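Local coordinates for calmodulin, putative (Entamoeba histolytica, PDB 4OCI), which binds calcium through an EF-hand loop and is involved in the initiation of phagocytosis of human erythrocytes by this amoeba, at residues A[20-24]-A[55-59]; A[31-37]-A[62-66]; A[99-103]-A[115-119]; A[73-79]-A[102-108]. All coordinates share one frame; numbering follows the deposited sequence.

Contact 1. Residues A[20-24]-A[55-59]; sequences DGYLT and RGMSY. With CA (calcium ion), chain B.
L23 and M57 (a selenomethionine) grip each other twice through their backbones: L23 N donates to M57 O at 2.9 Å, and M57 N donates back to L23 O at 3.0 Å. This single antiparallel hydrogen-bonded pair ties the calcium loop of an EF-hand to the loop between helices 41-50 and 59-71, the short beta link characteristic of paired EF-hand loops. The metal lies beside it. D20 OD1 binds the calcium ion at 2.1 Å, and Y22 O binds it at 2.2 Å, while D16, D18 and two waters supply the other ligands. D20 OD1 also accepts from Y22 N in an Asx turn, met from above the carboxylate plane, so the loop backbone helps hold this ligand in place. The other oxygen, OD2, takes a hydrogen from one of the calcium-bound waters. Another water bridges the two segments, donating to G21 O and accepting from Y59 N at the start of helix 59-71.

Outside this polar layer lies the Y22 ring. With CG anti to the carbonyl carbon (chi1 -68°), it packs against 55-58 while the carbonyl of the same residue faces the metal. R55 CB sits over the middle of one ring face, 3.7 Å from the centroid of the Y22 ring, a CH-pi contact 2° off the normal. The extended R55 chain runs on across the tyrosine, its CD 3.8 Å from Y22 CE2, and S58 CB comes up to Y22 CE1 at 3.9 Å. At the root of the side chain, Y22 CA directs its C-H at M57 O, 3.2 Å away.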
loop_
_atom_site.group_PDB
_atom_site.type_symbol
_atom_site.label_atom_id
_atom_site.label_comp_id
_atom_site.label_asym_id
_atom_site.label_seq_id
_atom_site.Cartn_x
_atom_site.Cartn_y
_atom_site.Cartn_z
ATOM N N ASP A 20 3.699 20.913 4.871
ATOM C CA ASP A 20 2.806 21.393 3.818
ATOM C C ASP A 20 1.347 21.124 4.064
ATOM O O ASP A 20 0.531 21.482 3.224
ATOM C CB ASP A 20 3.226 20.897 2.427
ATOM C CG ASP A 20 3.118 19.332 2.271
ATOM O OD1 ASP A 20 2.885 18.638 3.292
ATOM O OD2 ASP A 20 3.327 18.805 1.145
ATOM N N GLY A 21 0.999 20.503 5.186
ATOM C CA GLY A 21 -0.413 20.100 5.488
ATOM C C GLY A 21 -0.914 18.784 4.839
ATOM O O GLY A 21 -2.147 18.554 4.755
ATOM N N TYR A 22 -0.007 17.931 4.369
ATOM C CA TYR A 22 -0.332 16.687 3.668
ATOM C C TYR A 22 0.522 15.601 4.192
ATOM O O TYR A 22 1.692 15.791 4.271
ATOM C CB TYR A 22 -0.071 16.774 2.135
ATOM C CG TYR A 22 -1.086 17.745 1.527
ATOM C CD1 TYR A 22 -2.387 17.336 1.210
ATOM C CD2 TYR A 22 -0.742 19.105 1.325
ATOM C CE1 TYR A 22 -3.320 18.224 0.675
ATOM C CE2 TYR A 22 -1.689 20.013 0.837
ATOM C CZ TYR A 22 -2.956 19.557 0.516
ATOM O OH TYR A 22 -3.861 20.436 0.019
ATOM N N LEU A 23 -0.036 14.407 4.419
ATOM C CA LEU A 23 0.781 13.256 4.744
ATOM C C LEU A 23 1.188 12.451 3.530
ATOM O O LEU A 23 0.350 12.269 2.611
ATOM C CB LEU A 23 -0.010 12.335 5.711
ATOM C CG LEU A 23 -0.429 12.957 7.028
ATOM C CD1 LEU A 23 -1.099 11.873 7.815
ATOM C CD2 LEU A 23 0.851 13.497 7.749
ATOM N N THR A 24 2.450 11.996 3.508
ATOM C CA THR A 24 2.876 10.935 2.564
ATOM C C THR A 24 2.258 9.594 2.970
ATOM O O THR A 24 1.665 9.490 4.023
ATOM C CB THR A 24 4.354 10.751 2.513
ATOM O OG1 THR A 24 4.799 10.315 3.795
ATOM C CG2 THR A 24 5.079 12.056 2.113
ATOM N N ARG A 55 -1.120 15.916 -3.948
ATOM C CA ARG A 55 -0.292 16.402 -2.864
ATOM C C ARG A 55 -0.174 15.441 -1.667
ATOM O O ARG A 55 0.707 15.584 -0.814
ATOM C CB ARG A 55 -0.870 17.768 -2.378
ATOM C CG ARG A 55 -0.691 18.830 -3.434
ATOM C CD ARG A 55 -0.954 20.188 -2.844
ATOM N NE ARG A 55 -1.054 21.270 -3.830
ATOM C CZ ARG A 55 -0.135 22.230 -3.990
ATOM N NH1 ARG A 55 0.998 22.223 -3.273
ATOM N NH2 ARG A 55 -0.345 23.206 -4.881
ATOM N N GLY A 56 -1.057 14.463 -1.539
ATOM C CA GLY A 56 -0.958 13.637 -0.346
ATOM C C GLY A 56 -2.312 13.653 0.353
ATOM O O GLY A 56 -3.332 13.926 -0.262
HETATM N N MSE A 57 -2.320 13.317 1.630
HETATM C CA MSE A 57 -3.532 13.213 2.369
HETATM C C MSE A 57 -3.719 14.436 3.287
HETATM O O MSE A 57 -2.870 14.700 4.083
HETATM C CB MSE A 57 -3.516 11.906 3.183
HETATM C CG MSE A 57 -4.871 11.748 3.889
HETATM SE SE MSE A 57 -4.753 10.226 4.985
HETATM C CE MSE A 57 -5.641 9.120 3.565
ATOM N N SER A 58 -4.809 15.173 3.145
ATOM C CA SER A 58 -5.063 16.400 3.925
ATOM C C SER A 58 -5.627 16.000 5.269
ATOM O O SER A 58 -5.909 14.816 5.508
ATOM C CB SER A 58 -6.096 17.265 3.168
ATOM O OG SER A 58 -7.344 16.594 3.274
ATOM N N TYR A 59 -5.681 16.938 6.221
ATOM C CA TYR A 59 -6.225 16.630 7.532
ATOM C C TYR A 59 -7.659 16.111 7.476
ATOM O O TYR A 59 -8.049 15.220 8.236
ATOM C CB TYR A 59 -6.195 17.913 8.411
ATOM C CG TYR A 59 -6.798 17.622 9.734
ATOM C CD1 TYR A 59 -6.155 16.754 10.642
ATOM C CD2 TYR A 59 -8.041 18.122 10.040
ATOM C CE1 TYR A 59 -6.722 16.417 11.825
ATOM C CE2 TYR A 59 -8.642 17.809 11.260
ATOM C CZ TYR A 59 -7.975 16.955 12.126
ATOM O OH TYR A 59 -8.584 16.684 13.327
HETATM CA CA CA B . 3.610 16.797 4.091
HETATM O O HOH W 1 1.988 21.012 -1.157
HETATM O O HOH W 2 3.875 16.334 2.073
HETATM O O HOH W 3 -4.518 19.377 5.630
HETATM O O HOH W 4 4.932 15.230 4.477
#

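Contact 2. Residues A[31-37]-A[62-66]; sequences LVRVLGV and FTSCF. With NA (sodium ion), chain C.
L31 presses on F62, and L35 on both F62 and F66; the packing is tightest there. L31 CD2 comes within 3.6 Å of F62 CZ, the leucine crossing the aromatic side chain at about a right angle. L35 CD1 meets the edge of F62 in plane, 3.8 Å from F62 CZ, and also lies over a face of F66, 4.0 Å from the F66 ring centroid in a CH-pi contact. Both phenylalanines hold CG anti to the backbone N (chi1 172° and 177°), which carries both rings out from helix 59-71 toward helix 25-34, with the CB of F66 over the rim of one face of F62. V32 CG2 touches both, 4.1 Å from F62 CE1 and 4.0 Å from F66 CD1.

This is part of the apolar core of an EF-hand lobe, where the helix that leaves the calcium loop meets helix 59-71. Helix 25-34 is followed by a Schellman motif at G36, after which V37 CG2 rejoins the core 4.0 Å from F66 CE1.

On the far side of helix 59-71 the exposed S64 and partly exposed T63 face away from this core, T63 OG1 (2.3 Å) and S64 OG (2.5 Å) binding a sodium ion with E60 O.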
loop_
_atom_site.group_PDB
_atom_site.type_symbol
_atom_site.label_atom_id
_atom_site.label_comp_id
_atom_site.label_asym_id
_atom_site.label_seq_id
_atom_site.Cartn_x
_atom_site.Cartn_y
_atom_site.Cartn_z
ATOM N N LEU A 31 1.225 7.027 11.419
ATOM C CA LEU A 31 0.368 7.737 12.342
ATOM C C LEU A 31 -0.770 6.886 12.759
ATOM O O LEU A 31 -1.090 6.836 13.969
ATOM C CB LEU A 31 -0.159 9.030 11.705
ATOM C CG LEU A 31 -1.126 9.943 12.496
ATOM C CD1 LEU A 31 -0.531 10.223 13.906
ATOM C CD2 LEU A 31 -1.452 11.246 11.801
ATOM N N VAL A 32 -1.371 6.190 11.801
ATOM C CA VAL A 32 -2.505 5.278 12.049
ATOM C C VAL A 32 -2.040 4.144 12.962
ATOM O O VAL A 32 -2.751 3.788 13.935
ATOM C CB VAL A 32 -3.068 4.812 10.652
ATOM C CG1 VAL A 32 -3.316 3.368 10.571
ATOM C CG2 VAL A 32 -4.249 5.773 10.144
ATOM N N ARG A 33 -0.827 3.618 12.737
ATOM C CA ARG A 33 -0.298 2.616 13.677
ATOM C C ARG A 33 0.000 3.165 15.079
ATOM O O ARG A 33 -0.338 2.485 16.083
ATOM C CB ARG A 33 0.878 1.855 13.120
ATOM C CG ARG A 33 0.428 0.904 11.976
ATOM C CD ARG A 33 1.629 0.096 11.585
ATOM N NE ARG A 33 1.388 -0.786 10.450
ATOM C CZ ARG A 33 0.597 -1.841 10.460
ATOM N NH1 ARG A 33 -0.144 -2.166 11.567
ATOM N NH2 ARG A 33 0.524 -2.571 9.326
ATOM N N VAL A 34 0.694 4.292 15.158
ATOM C CA VAL A 34 0.821 5.000 16.432
ATOM C C VAL A 34 -0.515 5.178 17.209
ATOM O O VAL A 34 -0.538 5.011 18.419
ATOM C CB VAL A 34 1.523 6.354 16.264
ATOM C CG1 VAL A 34 1.200 7.287 17.469
ATOM C CG2 VAL A 34 2.988 6.117 16.184
ATOM N N LEU A 35 -1.609 5.520 16.509
ATOM C CA LEU A 35 -2.934 5.699 17.071
ATOM C C LEU A 35 -3.652 4.410 17.423
ATOM O O LEU A 35 -4.705 4.457 18.024
ATOM C CB LEU A 35 -3.796 6.558 16.115
ATOM C CG LEU A 35 -3.255 7.953 15.895
ATOM C CD1 LEU A 35 -4.036 8.735 14.819
ATOM C CD2 LEU A 35 -3.182 8.725 17.211
ATOM N N GLY A 36 -3.109 3.250 17.066
ATOM C CA GLY A 36 -3.584 2.008 17.619
ATOM C C GLY A 36 -4.183 1.017 16.618
ATOM O O GLY A 36 -4.498 -0.127 16.999
ATOM N N VAL A 37 -4.284 1.411 15.355
ATOM C CA VAL A 37 -4.860 0.544 14.317
ATOM C C VAL A 37 -3.979 -0.687 14.080
ATOM O O VAL A 37 -2.752 -0.569 13.995
ATOM C CB VAL A 37 -5.148 1.345 13.000
ATOM C CG1 VAL A 37 -5.494 0.436 11.869
ATOM C CG2 VAL A 37 -6.311 2.358 13.246
ATOM N N PHE A 62 -7.842 12.579 6.206
ATOM C CA PHE A 62 -7.273 11.781 7.316
ATOM C C PHE A 62 -8.257 11.441 8.411
ATOM O O PHE A 62 -8.365 10.282 8.814
ATOM C CB PHE A 62 -6.049 12.490 7.965
ATOM C CG PHE A 62 -5.584 11.775 9.213
ATOM C CD1 PHE A 62 -4.877 10.572 9.112
ATOM C CD2 PHE A 62 -5.963 12.232 10.467
ATOM C CE1 PHE A 62 -4.510 9.850 10.251
ATOM C CE2 PHE A 62 -5.586 11.531 11.624
ATOM C CZ PHE A 62 -4.888 10.335 11.496
ATOM N N THR A 63 -8.978 12.432 8.937
ATOM C CA THR A 63 -9.962 12.133 9.970
ATOM C C THR A 63 -11.102 11.239 9.468
ATOM O O THR A 63 -11.506 10.334 10.192
ATOM C CB THR A 63 -10.604 13.365 10.623
ATOM O OG1 THR A 63 -11.332 14.112 9.629
ATOM C CG2 THR A 63 -9.594 14.241 11.217
ATOM N N SER A 64 -11.579 11.450 8.247
ATOM C CA SER A 64 -12.534 10.476 7.642
ATOM C C SER A 64 -11.979 9.083 7.530
ATOM O O SER A 64 -12.622 8.153 8.004
ATOM C CB SER A 64 -12.990 10.953 6.281
ATOM O OG SER A 64 -13.558 12.255 6.483
ATOM N N CYS A 65 -10.769 8.939 6.985
ATOM C CA CYS A 65 -10.097 7.610 6.832
ATOM C C CYS A 65 -9.827 6.954 8.162
ATOM O O CYS A 65 -10.085 5.778 8.321
ATOM C CB CYS A 65 -8.797 7.700 6.042
ATOM S SG CYS A 65 -9.236 8.065 4.374
ATOM N N PHE A 66 -9.348 7.733 9.115
ATOM C CA PHE A 66 -8.998 7.220 10.404
ATOM C C PHE A 66 -10.261 6.677 11.117
ATOM O O PHE A 66 -10.207 5.570 11.688
ATOM C CB PHE A 66 -8.201 8.255 11.244
ATOM C CG PHE A 66 -7.890 7.785 12.605
ATOM C CD1 PHE A 66 -7.065 6.667 12.780
ATOM C CD2 PHE A 66 -8.462 8.410 13.731
ATOM C CE1 PHE A 66 -6.827 6.194 14.037
ATOM C CE2 PHE A 66 -8.204 7.954 15.007
ATOM C CZ PHE A 66 -7.423 6.846 15.179
HETATM NA NA NA C . -12.987 14.127 8.020
#

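Contact 3. Residues A[99-103]-A[115-119]; sequences LRRIL and ITDLF
The guanidinium of R100 and the ring of F119 are the flat groups here, and I115 CG2 serves both: it lies 3.7 Å above the guanidinium plane of R100, toward its rim, and over the centre of one face of the F119 ring. At the ring's edge, R100 N approaches F119 CZ to 3.8 Å. T116 meets the edge of the guanidinium, where R100 NH2 donates to T116 OG1 at 2.9 Å along a fairly straight path of 155°, the oxygen tilted slightly from the plane. The R100 chain is extended at first, then bends at CG-CD (chi3 -75°), bringing its flat end alongside helix 112-122.

Deeper in, L99 CD2 touches F119 CE1 at 3.7 Å, with L103 CD1 further off at 4.2 Å from F119 CE1, and L103 CB rests 4.0 Å from I115 CD1. These leucines also reach F135, so the pair of helices contributes to the apolar core of an EF-hand pair. The short helix segments run at 132° to each other, between perpendicular and antiparallel.

R100 NH2 has a stronger partner in E126, a salt bridge, and R100 NH1 donates to the carbonyl of Q112, which also takes a hydrogen from T116 OG1. The arginine thus lays one face of its guanidinium on I115 while its N-H groups serve threonine, carbonyl and carboxylate, and the acid probably keeps its charge balanced at the border of the core.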
loop_
_atom_site.group_PDB
_atom_site.type_symbol
_atom_site.label_atom_id
_atom_site.label_comp_id
_atom_site.label_asym_id
_atom_site.label_seq_id
_atom_site.Cartn_x
_atom_site.Cartn_y
_atom_site.Cartn_z
ATOM N N LEU A 99 -10.449 -17.792 20.278
ATOM C CA LEU A 99 -9.769 -16.830 19.386
ATOM C C LEU A 99 -10.590 -16.504 18.128
ATOM O O LEU A 99 -10.696 -15.364 17.778
ATOM C CB LEU A 99 -8.429 -17.386 18.946
ATOM C CG LEU A 99 -7.614 -16.323 18.169
ATOM C CD1 LEU A 99 -7.500 -14.929 18.887
ATOM C CD2 LEU A 99 -6.262 -16.838 17.741
ATOM N N ARG A 100 -11.072 -17.513 17.416
ATOM C CA ARG A 100 -12.001 -17.312 16.284
ATOM C C ARG A 100 -13.147 -16.440 16.676
ATOM O O ARG A 100 -13.466 -15.502 15.944
ATOM C CB ARG A 100 -12.499 -18.650 15.697
ATOM C CG ARG A 100 -13.479 -18.554 14.506
ATOM C CD ARG A 100 -13.962 -19.947 14.043
ATOM N NE ARG A 100 -12.927 -20.699 13.285
ATOM C CZ ARG A 100 -12.639 -20.509 12.000
ATOM N NH1 ARG A 100 -13.237 -19.539 11.272
ATOM N NH2 ARG A 100 -11.703 -21.257 11.426
ATOM N N ARG A 101 -13.799 -16.692 17.803
ATOM C CA ARG A 101 -14.882 -15.806 18.258
ATOM C C ARG A 101 -14.435 -14.339 18.378
ATOM O O ARG A 101 -15.128 -13.408 17.887
ATOM C CB ARG A 101 -15.567 -16.284 19.579
ATOM C CG ARG A 101 -16.791 -15.441 19.955
ATOM C CD ARG A 101 -17.365 -15.859 21.316
ATOM N NE ARG A 101 -16.223 -16.018 22.236
ATOM C CZ ARG A 101 -15.575 -15.018 22.882
ATOM N NH1 ARG A 101 -15.974 -13.749 22.752
ATOM N NH2 ARG A 101 -14.499 -15.279 23.659
ATOM N N ILE A 102 -13.313 -14.143 19.048
ATOM C CA ILE A 102 -12.816 -12.819 19.370
ATOM C C ILE A 102 -12.531 -12.050 18.103
ATOM O O ILE A 102 -12.879 -10.885 17.992
ATOM C CB ILE A 102 -11.456 -12.886 20.109
ATOM C CG1 ILE A 102 -11.518 -13.660 21.429
ATOM C CG2 ILE A 102 -10.794 -11.443 20.251
ATOM C CD1 ILE A 102 -12.356 -13.110 22.372
ATOM N N LEU A 103 -11.834 -12.688 17.179
ATOM C CA LEU A 103 -11.441 -12.093 15.901
ATOM C C LEU A 103 -12.690 -11.844 15.043
ATOM O O LEU A 103 -12.714 -10.889 14.261
ATOM C CB LEU A 103 -10.439 -12.995 15.128
ATOM C CG LEU A 103 -9.030 -13.213 15.710
ATOM C CD1 LEU A 103 -8.327 -14.369 14.995
ATOM C CD2 LEU A 103 -8.188 -11.945 15.567
ATOM N N ILE A 115 -10.217 -16.421 8.544
ATOM C CA ILE A 115 -9.778 -16.942 9.832
ATOM C C ILE A 115 -9.211 -18.335 9.709
ATOM O O ILE A 115 -8.146 -18.570 10.193
ATOM C CB ILE A 115 -10.848 -16.814 10.896
ATOM C CG1 ILE A 115 -11.062 -15.309 11.086
ATOM C CG2 ILE A 115 -10.362 -17.452 12.213
ATOM C CD1 ILE A 115 -12.195 -14.859 12.012
ATOM N N THR A 116 -9.926 -19.225 9.017
ATOM C CA THR A 116 -9.459 -20.569 8.757
ATOM C C THR A 116 -8.097 -20.522 8.021
ATOM O O THR A 116 -7.184 -21.239 8.368
ATOM C CB THR A 116 -10.512 -21.288 7.884
ATOM O OG1 THR A 116 -11.778 -21.231 8.548
ATOM C CG2 THR A 116 -10.160 -22.753 7.651
ATOM N N ASP A 117 -7.965 -19.640 7.028
ATOM C CA ASP A 117 -6.744 -19.574 6.228
ATOM C C ASP A 117 -5.600 -19.054 7.061
ATOM O O ASP A 117 -4.506 -19.533 6.955
ATOM C CB ASP A 117 -6.947 -18.657 5.026
ATOM C CG ASP A 117 -7.888 -19.287 3.915
ATOM O OD1 ASP A 117 -8.276 -20.506 4.022
ATOM O OD2 ASP A 117 -8.250 -18.530 2.951
ATOM N N LEU A 118 -5.872 -18.082 7.914
ATOM C CA LEU A 118 -4.910 -17.634 8.870
ATOM C C LEU A 118 -4.479 -18.736 9.874
ATOM O O LEU A 118 -3.274 -18.863 10.204
ATOM C CB LEU A 118 -5.526 -16.467 9.619
ATOM C CG LEU A 118 -4.585 -15.818 10.587
ATOM C CD1 LEU A 118 -3.592 -14.825 9.821
ATOM C CD2 LEU A 118 -5.443 -15.110 11.589
ATOM N N PHE A 119 -5.456 -19.500 10.392
ATOM C CA PHE A 119 -5.135 -20.568 11.358
ATOM C C PHE A 119 -4.322 -21.654 10.675
ATOM O O PHE A 119 -3.384 -22.131 11.248
ATOM C CB PHE A 119 -6.417 -21.191 11.967
ATOM C CG PHE A 119 -7.058 -20.351 13.085
ATOM C CD1 PHE A 119 -6.584 -19.128 13.428
ATOM C CD2 PHE A 119 -8.155 -20.857 13.797
ATOM C CE1 PHE A 119 -7.197 -18.353 14.495
ATOM C CE2 PHE A 119 -8.769 -20.119 14.834
ATOM C CZ PHE A 119 -8.273 -18.855 15.181
#

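Contact 4. Residues A[73-79]-A[102-108]; sequences SFNKDEI and ILSTIGD
I106 reaches from the last turn of helix 96-106 into the start of helix 76-86. Its CB lies 4.2 Å from E78 OE2, where the carboxylate slides past. CG1, set between the backbone N and the carbonyl carbon (chi1 69°), turns toward F74 and touches both F74 CB and F74 CD2 at 3.9 Å. The tip, CD1, ends against the first helical turn, 3.8 Å from I79 CB, with the two side chains at about a right angle.

Around this isoleucine the packing continues. The F74 ring turns its edge to G107, whose CA is 4.1 Å from F74 CD2. I79 CD1 goes on past I106 to meet L103 CD2 at 3.9 Å and I102 CG2 at 4.1 Å. E78 also has a local task: N75 N donates to E78 OE1, one half of the capping box with N75 that begins the helix.

The contact closes one end of a helix-loop-helix of EF-hand type, joining the beginning of helix 76-86 to the end of helix 96-106. On one flank K76 packs on I136 and N140 of helix 132-145; on another F74 shares backbone hydrogen bonds with V38, and S73, its hydroxyl bonded to L69 O, rests on V37.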
loop_
_atom_site.group_PDB
_atom_site.type_symbol
_atom_site.label_atom_id
_atom_site.label_comp_id
_atom_site.label_asym_id
_atom_site.label_seq_id
_atom_site.Cartn_x
_atom_site.Cartn_y
_atom_site.Cartn_z
ATOM N N SER A 73 -11.226 -2.383 12.035
ATOM C CA SER A 73 -10.088 -3.107 12.628
ATOM C C SER A 73 -10.208 -3.076 14.134
ATOM O O SER A 73 -11.235 -2.631 14.675
ATOM C CB SER A 73 -8.794 -2.448 12.219
ATOM O OG SER A 73 -8.777 -1.167 12.811
ATOM N N PHE A 74 -9.162 -3.512 14.814
ATOM C CA PHE A 74 -9.150 -3.427 16.260
ATOM C C PHE A 74 -7.850 -2.801 16.661
ATOM O O PHE A 74 -7.006 -2.550 15.796
ATOM C CB PHE A 74 -9.289 -4.814 16.918
ATOM C CG PHE A 74 -8.402 -5.889 16.312
ATOM C CD1 PHE A 74 -7.144 -6.134 16.831
ATOM C CD2 PHE A 74 -8.867 -6.699 15.262
ATOM C CE1 PHE A 74 -6.330 -7.164 16.282
ATOM C CE2 PHE A 74 -8.054 -7.705 14.699
ATOM C CZ PHE A 74 -6.805 -7.936 15.214
ATOM N N ASN A 75 -7.714 -2.518 17.951
ATOM C CA ASN A 75 -6.424 -2.197 18.544
ATOM C C ASN A 75 -5.953 -3.311 19.456
ATOM O O ASN A 75 -6.692 -4.245 19.778
ATOM C CB ASN A 75 -6.405 -0.835 19.311
ATOM C CG ASN A 75 -7.344 -0.823 20.526
ATOM O OD1 ASN A 75 -6.924 -1.045 21.676
ATOM N ND2 ASN A 75 -8.651 -0.622 20.251
ATOM N N LYS A 76 -4.698 -3.183 19.856
ATOM C CA LYS A 76 -4.021 -4.205 20.581
ATOM C C LYS A 76 -4.532 -4.223 22.016
ATOM O O LYS A 76 -4.561 -5.282 22.599
ATOM C CB LYS A 76 -2.501 -4.057 20.468
ATOM C CG LYS A 76 -1.787 -5.395 20.609
ATOM C CD LYS A 76 -0.672 -5.594 19.597
ATOM C CE LYS A 76 0.674 -5.141 20.138
ATOM N NZ LYS A 76 1.299 -6.108 21.080
ATOM N N ASP A 77 -5.012 -3.102 22.564
ATOM C CA ASP A 77 -5.714 -3.130 23.888
ATOM C C ASP A 77 -6.998 -3.972 23.883
ATOM O O ASP A 77 -7.309 -4.717 24.842
ATOM C CB ASP A 77 -6.107 -1.718 24.341
ATOM N N GLU A 78 -7.732 -3.829 22.791
ATOM C CA GLU A 78 -9.001 -4.473 22.606
ATOM C C GLU A 78 -8.783 -5.990 22.509
ATOM O O GLU A 78 -9.460 -6.777 23.195
ATOM C CB GLU A 78 -9.619 -3.930 21.312
ATOM C CG GLU A 78 -11.095 -3.566 21.342
ATOM C CD GLU A 78 -11.631 -3.160 19.942
ATOM O OE1 GLU A 78 -10.813 -2.816 19.015
ATOM O OE2 GLU A 78 -12.891 -3.205 19.773
ATOM N N ILE A 79 -7.826 -6.407 21.676
ATOM C CA ILE A 79 -7.617 -7.847 21.562
ATOM C C ILE A 79 -7.067 -8.431 22.862
ATOM O O ILE A 79 -7.500 -9.524 23.326
ATOM C CB ILE A 79 -6.911 -8.275 20.329
ATOM C CG1 ILE A 79 -6.880 -9.802 20.322
ATOM C CG2 ILE A 79 -5.496 -7.751 20.269
ATOM C CD1 ILE A 79 -7.088 -10.390 18.944
ATOM N N ILE A 102 -13.313 -14.143 19.048
ATOM C CA ILE A 102 -12.816 -12.819 19.370
ATOM C C ILE A 102 -12.531 -12.050 18.103
ATOM O O ILE A 102 -12.879 -10.885 17.992
ATOM C CB ILE A 102 -11.456 -12.886 20.109
ATOM C CG1 ILE A 102 -11.518 -13.660 21.429
ATOM C CG2 ILE A 102 -10.794 -11.443 20.251
ATOM C CD1 ILE A 102 -12.356 -13.110 22.372
ATOM N N LEU A 103 -11.834 -12.688 17.179
ATOM C CA LEU A 103 -11.441 -12.093 15.901
ATOM C C LEU A 103 -12.690 -11.844 15.043
ATOM O O LEU A 103 -12.714 -10.889 14.261
ATOM C CB LEU A 103 -10.439 -12.995 15.128
ATOM C CG LEU A 103 -9.030 -13.213 15.710
ATOM C CD1 LEU A 103 -8.327 -14.369 14.995
ATOM C CD2 LEU A 103 -8.188 -11.945 15.567
ATOM N N SER A 104 -13.719 -12.681 15.170
ATOM C CA SER A 104 -14.985 -12.385 14.516
ATOM C C SER A 104 -15.608 -11.167 15.114
ATOM O O SER A 104 -16.172 -10.346 14.421
ATOM C CB SER A 104 -15.927 -13.576 14.578
ATOM O OG SER A 104 -15.339 -14.601 13.835
ATOM N N THR A 105 -15.464 -11.020 16.403
ATOM C CA THR A 105 -16.155 -10.014 17.149
ATOM C C THR A 105 -15.599 -8.620 17.020
ATOM O O THR A 105 -16.381 -7.701 16.795
ATOM C CB THR A 105 -16.197 -10.446 18.613
ATOM O OG1 THR A 105 -17.135 -11.514 18.703
ATOM C CG2 THR A 105 -16.620 -9.336 19.552
ATOM N N ILE A 106 -14.287 -8.449 17.130
ATOM C CA ILE A 106 -13.683 -7.132 17.418
ATOM C C ILE A 106 -13.135 -6.314 16.234
ATOM O O ILE A 106 -12.800 -5.104 16.374
ATOM C CB ILE A 106 -12.608 -7.196 18.513
ATOM C CG1 ILE A 106 -11.388 -7.935 17.995
ATOM C CG2 ILE A 106 -13.177 -7.795 19.815
ATOM C CD1 ILE A 106 -10.425 -8.086 19.013
ATOM N N GLY A 107 -12.994 -6.928 15.078
ATOM C CA GLY A 107 -12.735 -6.096 13.926
ATOM C C GLY A 107 -13.393 -6.770 12.763
ATOM O O GLY A 107 -13.550 -8.004 12.768
ATOM N N ASP A 108 -13.785 -6.006 11.759
ATOM C CA ASP A 108 -14.355 -6.695 10.610
ATOM C C ASP A 108 -13.490 -6.583 9.327
ATOM O O ASP A 108 -13.974 -6.176 8.269
ATOM C CB ASP A 108 -15.862 -6.361 10.441
ATOM C CG ASP A 108 -16.824 -7.329 11.256
ATOM O OD1 ASP A 108 -16.383 -8.318 11.947
ATOM O OD2 ASP A 108 -18.056 -7.081 11.157
#

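Overall arrangement
The four contacts follow the length of an elongated, two-lobed EF-hand molecule. Contacts 1 and 2 lie in the N-terminal half with their segments alternating along the chain; their centres are 14 Å apart and they touch where L23 meets L31 and M57 meets F62, so the calcium loop rests directly on the lobe's core. Both close before contacts 3 and 4 open, so each half of the chain packs largely within itself. Contacts 3 and 4 share helix 96-106 with I102 and L103, their centres 11 Å apart. Between the halves, contact 4 touches contact 2 where G36 O meets N75 CB. Contacts 1 and 3, about 36 Å apart between centres, both touch the second subunit.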